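Local coordinates for protein thioredoxin (TrxA-1) (Sulfolobus solfataricus, PDB 3TCO) that probably reduces protein disulfides as a thioredoxin, using a redox-active pair of cysteines, at residues 71-74 with 75-78; 93-96 with 97-101. All blocks are in the same frame, centred on the assembly; numbering follows the deposited sequence.

Contact 1 of 2, residues 71-74 with 75-78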
loop_
_atom_site.group_PDB
_atom_site.type_symbol
_atom_site.label_atom_id
_atom_site.label_comp_id
_atom_site.label_asym_id
_atom_site.label_seq_id
_atom_site.Cartn_x
_atom_site.Cartn_y
_atom_site.Cartn_z
ATOM N N TYR A 71 5.106 -10.239 -6.064
ATOM C CA TYR A 71 4.041 -9.511 -6.752
ATOM C C TYR A 71 4.529 -8.692 -7.943
ATOM O O TYR A 71 3.877 -7.734 -8.354
ATOM C CB TYR A 71 3.293 -8.611 -5.757
ATOM C CG TYR A 71 2.582 -9.399 -4.689
ATOM C CD1 TYR A 71 3.174 -9.617 -3.443
ATOM C CD2 TYR A 71 1.344 -9.994 -4.941
ATOM C CE1 TYR A 71 2.559 -10.405 -2.481
ATOM C CE2 TYR A 71 0.716 -10.794 -3.978
ATOM C CZ TYR A 71 1.331 -10.992 -2.753
ATOM O OH TYR A 71 0.731 -11.773 -1.790
ATOM N N SER A 72 5.675 -9.093 -8.488
ATOM C CA SER A 72 6.298 -8.448 -9.638
ATOM C C SER A 72 6.370 -6.918 -9.591
ATOM O O SER A 72 6.072 -6.238 -10.575
ATOM C CB SER A 72 5.593 -8.892 -10.922
ATOM O OG SER A 72 4.205 -8.614 -10.855
ATOM N N VAL A 73 6.782 -6.377 -8.454
ATOM C CA VAL A 73 6.909 -4.937 -8.323
ATOM C C VAL A 73 8.227 -4.527 -8.983
ATOM O O VAL A 73 9.292 -4.564 -8.360
ATOM C CB VAL A 73 6.907 -4.525 -6.844
ATOM C CG1 VAL A 73 7.132 -3.026 -6.717
ATOM C CG2 VAL A 73 5.575 -4.934 -6.207
ATOM N N LEU A 74 8.144 -4.138 -10.251
ATOM C CA LEU A 74 9.329 -3.738 -11.012
ATOM C C LEU A 74 9.582 -2.235 -10.980
ATOM O O LEU A 74 10.717 -1.782 -11.165
ATOM C CB LEU A 74 9.197 -4.198 -12.463
ATOM C CG LEU A 74 9.080 -5.712 -12.665
ATOM C CD1 LEU A 74 8.962 -6.021 -14.153
ATOM C CD2 LEU A 74 10.303 -6.412 -12.068
ATOM N N ASN A 75 8.521 -1.469 -10.756
ATOM C CA ASN A 75 8.621 -0.014 -10.693
ATOM C C ASN A 75 7.967 0.486 -9.409
ATOM O O ASN A 75 7.018 -0.114 -8.908
ATOM C CB ASN A 75 7.910 0.622 -11.890
ATOM C CG ASN A 75 8.639 0.393 -13.201
ATOM O OD1 ASN A 75 9.558 1.136 -13.552
ATOM N ND2 ASN A 75 8.241 -0.644 -13.922
ATOM N N ILE A 76 8.486 1.573 -8.861
ATOM C CA ILE A 76 7.890 2.141 -7.664
ATOM C C ILE A 76 7.721 3.637 -7.896
ATOM O O ILE A 76 8.462 4.245 -8.670
ATOM C CB ILE A 76 8.745 1.890 -6.381
ATOM C CG1 ILE A 76 10.185 2.378 -6.580
ATOM C CG2 ILE A 76 8.721 0.395 -6.014
ATOM C CD1 ILE A 76 10.994 2.384 -5.301
ATOM N N PRO A 77 6.750 4.251 -7.208
ATOM C CA PRO A 77 5.906 3.496 -6.276
ATOM C C PRO A 77 4.873 2.601 -6.939
ATOM O O PRO A 77 4.510 2.804 -8.095
ATOM C CB PRO A 77 5.258 4.587 -5.435
ATOM C CG PRO A 77 5.162 5.755 -6.387
ATOM C CD PRO A 77 6.481 5.700 -7.132
ATOM N N THR A 78 4.441 1.583 -6.201
ATOM C CA THR A 78 3.393 0.672 -6.644
ATOM C C THR A 78 2.511 0.459 -5.426
ATOM O O THR A 78 3.012 0.244 -4.323
ATOM C CB THR A 78 3.923 -0.709 -7.074
ATOM O OG1 THR A 78 4.578 -0.598 -8.346
ATOM C CG2 THR A 78 2.764 -1.694 -7.184
HETATM O O HOH W 1 5.221 -2.559 -10.143
#
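Val73 meets Ile76 and Thr78 where the chain turns from the end of helix 65-70 into strand 78-83. Ahead of it, Ser72 has positive phi. It is the C-prime residue of the Schellman motif that ends helix 65-70, its two backbone bonds running back to the helix. Ser72 OG also donates to Tyr71 O at 2.7 Å, from above the carbonyl plane.

Val73 then carries the apolar part. Its CG1 lies anti to the backbone N (chi1 176°). Val73 CG1 touches Ile76 CG2 at 3.8 Å, and the two side chains cross at about a right angle. Val73 CG1 also lies 3.9 Å from Thr78 OG1 and 3.6 Å from Asn75 O.

Leu74 joins through its backbone. A water receives a weak bond from Leu74 N at 3.3 Å and donates to Thr78 OG1 at 2.7 Å. Thr78 OG1 in turn donates to Asn75 O at 2.6 Å. The C=O...donor angle is 157°, with the donor tilted modestly from the carbonyl plane. Thr78 OG1 thus holds Asn75 O directly, and reaches Leu74 N only through the water and its weak bond. A valine at Thr78 would probably leave Asn75 O without this donor and the water without this acceptor.

Pro77 follows a cis peptide bond, and its side chain packs on Cys33, Pro35 and Cys36. Ile76 also reaches Cys33 and Cys36, the pair seen as a disulfide. This is the cis-proline loop of the thioredoxin fold, set beside the CxxC redox site.

Contact 2 of 2, residues 93-96 with 97-101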
loop_
_atom_site.group_PDB
_atom_site.type_symbol
_atom_site.label_atom_id
_atom_site.label_comp_id
_atom_site.label_asym_id
_atom_site.label_seq_id
_atom_site.Cartn_x
_atom_site.Cartn_y
_atom_site.Cartn_z
ATOM N N GLY A 93 2.970 3.894 -9.970
ATOM C CA GLY A 93 3.177 5.334 -10.019
ATOM C C GLY A 93 2.399 6.003 -8.904
ATOM O O GLY A 93 1.521 5.381 -8.307
ATOM N N ALA A 94 2.710 7.261 -8.605
ATOM C CA ALA A 94 1.997 7.976 -7.551
ATOM C C ALA A 94 0.506 8.062 -7.919
ATOM O O ALA A 94 0.153 8.636 -8.951
ATOM C CB ALA A 94 2.587 9.376 -7.385
ATOM N N VAL A 95 -0.371 7.497 -7.090
ATOM C CA VAL A 95 -1.800 7.532 -7.403
ATOM C C VAL A 95 -2.448 8.869 -7.031
ATOM O O VAL A 95 -2.248 9.384 -5.929
ATOM C CB VAL A 95 -2.580 6.393 -6.688
ATOM C CG1 VAL A 95 -2.633 6.641 -5.211
ATOM C CG2 VAL A 95 -3.982 6.309 -7.216
ATOM N N ASP A 96 -3.220 9.424 -7.961
ATOM C CA ASP A 96 -3.908 10.688 -7.723
ATOM C C ASP A 96 -4.759 10.504 -6.470
ATOM O O ASP A 96 -5.334 9.440 -6.266
ATOM C CB ASP A 96 -4.830 11.034 -8.902
ATOM C CG ASP A 96 -4.078 11.350 -10.165
ATOM O OD1 ASP A 96 -2.825 11.363 -10.136
ATOM O OD2 ASP A 96 -4.747 11.586 -11.195
ATOM N N GLU A 97 -4.871 11.533 -5.644
ATOM C CA GLU A 97 -5.653 11.382 -4.422
ATOM C C GLU A 97 -7.091 10.975 -4.708
ATOM O O GLU A 97 -7.651 10.128 -4.005
ATOM C CB GLU A 97 -5.653 12.673 -3.611
ATOM C CG GLU A 97 -6.301 12.516 -2.241
ATOM C CD GLU A 97 -6.204 13.765 -1.382
ATOM O OE1 GLU A 97 -5.293 14.583 -1.617
ATOM O OE2 GLU A 97 -7.024 13.910 -0.454
ATOM N N ASP A 98 -7.700 11.573 -5.729
ATOM C CA ASP A 98 -9.080 11.231 -6.024
ATOM C C ASP A 98 -9.184 9.753 -6.400
ATOM O O ASP A 98 -10.069 9.055 -5.925
ATOM C CB ASP A 98 -9.666 12.163 -7.114
ATOM C CG ASP A 98 -8.892 12.129 -8.427
ATOM O OD1 ASP A 98 -7.702 11.752 -8.436
ATOM O OD2 ASP A 98 -9.484 12.511 -9.461
ATOM N N THR A 99 -8.258 9.265 -7.213
ATOM C CA THR A 99 -8.268 7.859 -7.596
ATOM C C THR A 99 -8.078 6.942 -6.380
ATOM O O THR A 99 -8.737 5.910 -6.259
ATOM C CB THR A 99 -7.162 7.563 -8.624
ATOM O OG1 THR A 99 -7.396 8.351 -9.798
ATOM C CG2 THR A 99 -7.161 6.079 -9.008
ATOM N N LEU A 100 -7.182 7.326 -5.478
ATOM C CA LEU A 100 -6.921 6.524 -4.289
ATOM C C LEU A 100 -8.146 6.457 -3.353
ATOM O O LEU A 100 -8.513 5.381 -2.862
ATOM C CB LEU A 100 -5.702 7.093 -3.550
ATOM C CG LEU A 100 -5.160 6.300 -2.358
ATOM C CD1 LEU A 100 -4.818 4.878 -2.803
ATOM C CD2 LEU A 100 -3.931 7.018 -1.787
ATOM N N GLU A 101 -8.785 7.598 -3.113
ATOM C CA GLU A 101 -9.961 7.637 -2.241
ATOM C C GLU A 101 -11.125 6.902 -2.897
ATOM O O GLU A 101 -11.902 6.205 -2.228
ATOM C CB GLU A 101 -10.347 9.096 -1.949
ATOM C CG GLU A 101 -9.242 9.853 -1.241
ATOM C CD GLU A 101 -9.497 11.347 -1.122
ATOM O OE1 GLU A 101 -10.128 11.932 -2.031
ATOM O OE2 GLU A 101 -9.028 11.940 -0.130
#
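Val95 packs against the first turn of helix 97-107, reaching Thr99 and Leu100. Its CB bears two methyls that take different partners. CG1 sits between the backbone N and the carbonyl carbon (chi1 70°), and this places it over Leu100. There Val95 CG1 meets Leu100 CB at 3.5 Å and both leucine methyls, CD1 and CD2, at 3.7 Å. The valine and leucine side chains cross at about a right angle. Val95 CG2, the other tip, faces Thr99 and comes within 3.7 Å of Thr99 CG2. Leu100 also touches Val46 of helix 34-49, and Val95 touches Tyr39 of the same helix.

The backbone closes the turn beside this packing. Leu100 N donates to Asp96 O at 2.9 Å with an N-H...O angle of 160°. The bond also lies nearly in line with the carbonyl.

Asp96 occupies the N-cap position, but its carboxylate makes no capping bond, so there is no capping box. It runs side by side with Asp98, with the carboxylate planes 19° apart. Asp96 OD2 and Asp98 OD1 are 4.0 Å apart, and their like charges probably repel. Asp98 OD1 turns back and accepts a weak bond from Thr99 N at 2.8 Å. The amides of the first helical turn would be expected to ease the negative charge there.

Glu101 forms a salt bridge with Lys49 on helix 34-49. The arrangement is a hydrophobic staple, N' Val95 against N4 Leu100, at the start of the C-terminal helix of the thioredoxin fold.

How the contacts relate
Both contacts are local, lie near the surface and lead into or out of regular structure. Contact 1 joins the end of helix 65-70 to strand 78-83. Contact 2 follows strand 86-92 and begins helix 97-107. Their centres are about 16 Å apart, yet they touch: Pro77 O and Gly93 N are 2.7 Å apart, a probable hydrogen bond. Each has a small apolar cluster around a valine. Contact 1 adds a hydroxyl and a water and borders the cysteine pair. Contact 2 instead relies on a helical backbone bond among acidic side chains. Both pack on helix 34-49, through Ile76 and Pro77 in one and Val95 and Leu100 in the other.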